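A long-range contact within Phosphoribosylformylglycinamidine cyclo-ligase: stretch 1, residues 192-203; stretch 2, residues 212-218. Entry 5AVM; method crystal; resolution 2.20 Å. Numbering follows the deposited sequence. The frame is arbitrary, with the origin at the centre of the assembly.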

# COMPACT_ATOMS: atom_id res chain seq x y z
N LEU B 192 5.28 -18.91 12.23
CA LEU B 192 5.45 -20.28 12.69
C LEU B 192 6.95 -20.48 12.82
O LEU B 192 7.44 -20.99 13.83
CB LEU B 192 4.84 -21.26 11.68
CG LEU B 192 4.86 -22.77 11.98
CD1 LEU B 192 4.62 -23.02 13.47
CD2 LEU B 192 3.80 -23.46 11.15
N ILE B 193 7.68 -20.04 11.80
CA ILE B 193 9.14 -20.14 11.75
C ILE B 193 9.84 -19.49 12.95
O ILE B 193 10.68 -20.12 13.59
CB ILE B 193 9.70 -19.51 10.45
CG1 ILE B 193 9.39 -20.42 9.26
CG2 ILE B 193 11.18 -19.27 10.57
CD1 ILE B 193 9.65 -19.78 7.91
N ARG B 194 9.51 -18.24 13.25
CA ARG B 194 10.16 -17.55 14.36
C ARG B 194 9.92 -18.26 15.69
O ARG B 194 10.76 -18.18 16.60
CB ARG B 194 9.68 -16.09 14.44
CG ARG B 194 10.19 -15.21 13.29
CD ARG B 194 9.86 -13.74 13.52
NE ARG B 194 10.57 -13.18 14.67
CZ ARG B 194 9.98 -12.53 15.66
NH1 ARG B 194 8.66 -12.35 15.66
NH2 ARG B 194 10.70 -12.04 16.67
N LYS B 195 8.80 -18.96 15.79
CA LYS B 195 8.48 -19.71 17.00
C LYS B 195 9.31 -20.99 17.04
O LYS B 195 9.90 -21.33 18.07
CB LYS B 195 7.00 -20.09 17.03
CG LYS B 195 6.71 -21.28 17.95
CD LYS B 195 5.24 -21.68 17.92
CE LYS B 195 5.02 -23.03 18.60
NZ LYS B 195 5.67 -24.16 17.85
N VAL B 196 9.35 -21.70 15.92
CA VAL B 196 10.10 -22.95 15.82
C VAL B 196 11.61 -22.77 16.03
O VAL B 196 12.24 -23.58 16.71
CB VAL B 196 9.83 -23.63 14.45
CG1 VAL B 196 10.83 -24.74 14.21
CG2 VAL B 196 8.42 -24.20 14.43
N VAL B 197 12.19 -21.72 15.45
CA VAL B 197 13.62 -21.48 15.59
C VAL B 197 13.97 -20.59 16.79
O VAL B 197 15.14 -20.31 17.04
CB VAL B 197 14.22 -20.82 14.32
CG1 VAL B 197 13.96 -21.70 13.11
CG2 VAL B 197 13.64 -19.43 14.12
N ALA B 198 12.95 -20.17 17.53
CA ALA B 198 13.14 -19.31 18.70
C ALA B 198 14.15 -19.89 19.68
O ALA B 198 13.83 -20.84 20.41
CB ALA B 198 11.82 -19.08 19.39
N GLY B 199 15.35 -19.32 19.71
CA GLY B 199 16.37 -19.80 20.62
C GLY B 199 17.52 -20.57 20.00
O GLY B 199 18.42 -21.02 20.71
N GLN B 200 17.49 -20.75 18.68
CA GLN B 200 18.55 -21.47 17.98
C GLN B 200 19.63 -20.48 17.55
O GLN B 200 19.44 -19.27 17.63
CB GLN B 200 17.99 -22.17 16.74
CG GLN B 200 16.78 -23.08 16.98
CD GLN B 200 17.12 -24.39 17.68
OE1 GLN B 200 17.97 -25.16 17.22
NE2 GLN B 200 16.45 -24.65 18.80
N ASP B 201 20.77 -21.01 17.11
CA ASP B 201 21.87 -20.17 16.65
C ASP B 201 21.70 -20.03 15.15
O ASP B 201 22.29 -20.77 14.36
CB ASP B 201 23.22 -20.81 16.97
CG ASP B 201 24.40 -19.89 16.67
OD1 ASP B 201 24.22 -18.66 16.71
OD2 ASP B 201 25.51 -20.41 16.41
N LEU B 202 20.86 -19.07 14.76
CA LEU B 202 20.55 -18.82 13.36
C LEU B 202 21.80 -18.71 12.50
O LEU B 202 21.78 -19.04 11.32
CB LEU B 202 19.70 -17.55 13.24
CG LEU B 202 18.39 -17.54 14.05
CD1 LEU B 202 17.70 -16.21 13.87
CD2 LEU B 202 17.49 -18.67 13.60
N SER B 203 22.89 -18.27 13.11
CA SER B 203 24.15 -18.11 12.39
C SER B 203 25.02 -19.38 12.35
O SER B 203 26.06 -19.40 11.70
CB SER B 203 24.95 -16.95 13.00
OG SER B 203 25.09 -17.08 14.40
N SER B 212 23.42 -22.24 7.01
CA SER B 212 22.80 -21.99 8.32
C SER B 212 21.32 -21.63 8.23
O SER B 212 20.75 -21.52 7.13
CB SER B 212 23.53 -20.87 9.04
OG SER B 212 23.40 -19.64 8.33
N LEU B 213 20.69 -21.44 9.38
CA LEU B 213 19.29 -21.06 9.40
C LEU B 213 19.14 -19.66 8.80
O LEU B 213 18.27 -19.42 7.96
CB LEU B 213 18.74 -21.07 10.83
CG LEU B 213 18.33 -22.44 11.35
CD1 LEU B 213 17.95 -22.34 12.82
CD2 LEU B 213 17.16 -22.96 10.53
N LYS B 214 20.00 -18.74 9.23
CA LYS B 214 19.98 -17.37 8.72
C LYS B 214 19.93 -17.38 7.19
O LYS B 214 19.02 -16.82 6.57
CB LYS B 214 21.23 -16.62 9.20
CG LYS B 214 21.30 -15.16 8.77
CD LYS B 214 22.73 -14.62 8.85
CE LYS B 214 23.36 -14.80 10.23
NZ LYS B 214 24.76 -14.33 10.28
N GLU B 215 20.92 -18.04 6.59
CA GLU B 215 21.03 -18.13 5.14
C GLU B 215 19.85 -18.81 4.45
O GLU B 215 19.39 -18.34 3.41
CB GLU B 215 22.33 -18.85 4.78
CG GLU B 215 23.54 -17.96 4.88
CD GLU B 215 23.41 -16.74 4.00
OE1 GLU B 215 23.32 -16.90 2.76
OE2 GLU B 215 23.38 -15.61 4.54
N ALA B 216 19.38 -19.90 5.03
CA ALA B 216 18.28 -20.64 4.44
C ALA B 216 16.90 -20.03 4.66
O ALA B 216 16.01 -20.20 3.84
CB ALA B 216 18.29 -22.07 4.96
N LEU B 217 16.74 -19.29 5.76
CA LEU B 217 15.46 -18.67 6.10
C LEU B 217 15.30 -17.26 5.56
O LEU B 217 14.17 -16.77 5.42
CB LEU B 217 15.28 -18.66 7.61
CG LEU B 217 14.14 -19.48 8.23
CD1 LEU B 217 14.17 -20.90 7.73
CD2 LEU B 217 14.29 -19.44 9.74
N LEU B 218 16.42 -16.60 5.27
CA LEU B 218 16.39 -15.23 4.75
C LEU B 218 16.60 -15.13 3.24
O LEU B 218 16.58 -14.04 2.68
CB LEU B 218 17.43 -14.37 5.49
CG LEU B 218 17.07 -14.06 6.95
CD1 LEU B 218 18.12 -13.15 7.56
CD2 LEU B 218 15.70 -13.40 7.02

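Stretch 1 enters as the last part of a helix, residues 192 to 196, and then leaves helical geometry. Val-197 N still donates to Ile-193 O at 2.9 Å, but Val-197 itself starts a type II beta turn that runs to Gln-200 and is closed by Gln-200 N donating to Val-197 O at 2.9 Å. Gly-199 has phi/psi of 107/0°, where a CB would be jammed against the carbonyl oxygen of Ala-198; these backbone angles alone call for glycine. Beyond the turn the chain continues to Leu-202, where the two backbones come close: the CA atoms of Leu-202 and Leu-213 are 4.7 Å apart, whereas those of Ile-193 and Leu-217 are separated by 8.6 Å. The backbones are therefore in touch near the start of the second helix, while farther along it the gap is bridged by side chains.

Stretch 2 is helical from Leu-213, with Ser-212 in the N-cap position. The first turns are defined by Ala-216 N to Ser-212 O at 3.0 Å and Leu-217 N to Leu-213 O at 2.7 Å. With chi1 at 64° (p), Ser-212 brings its OG within 3.4 Å of Glu-215 N, and accepts a weak but nearly linear capping bond (175°). Serine suits this position because its short side chain can reach forward to the Glu-215 amide, one of those in the first turn that lack a helical carbonyl partner.

One hydrogen bond joins the stretches, from Lys-214 N to Leu-202 O, at 2.8 Å with an angle of 165°. It satisfies another amide of the first helical turn with a carbonyl from the other stretch. The same oxygen lies 3.4 Å from Ser-212 CB, so the carbonyl sits closely against the helix start.

The side-chain contact is mainly aliphatic. Leu-213, buried and with its CA-to-CB bond toward stretch 1, loses 73 Å² to it, the largest share of any residue here. Its CD1 lies 3.8 Å from Leu-202 CD2, 3.9 Å from Gln-200 CB and 4.1 Å from Val-197 CG1, so a single methyl meets three residues. The CA-to-CB bond of Leu-202 points sideways, yet its m,t rotamer carries CD2 to this methyl, and 69 Å² of the residue is covered. Gln-200 contributes its aliphatic CB while remaining exposed overall.

One helical turn on, Leu-217 repeats the pattern. Its CD2 is 4.1 Å from Val-197 CG1 and only 3.2 Å from Ile-193 CG2, a tight approach for two methyl carbons. Its chi1 of -115° lies between the usual wells. The CA-to-CB bonds of Ile-193 and Val-197, four residues apart, both point toward stretch 2, and their branched apolar side chains meet Leu-217 in the space between the backbones; Val-197 thus touches both leucines.

At the exposed margin, the Lys-214 side chain, t at chi1, chi2 and chi4 but kinked at chi3 (-55°, m), places NZ 3.8 Å from Ser-203 CB, while Ser-203 OG turns to donate to Asp-201 OD1 at 2.9 Å. In all, the two stretches bury 396 Å² between them.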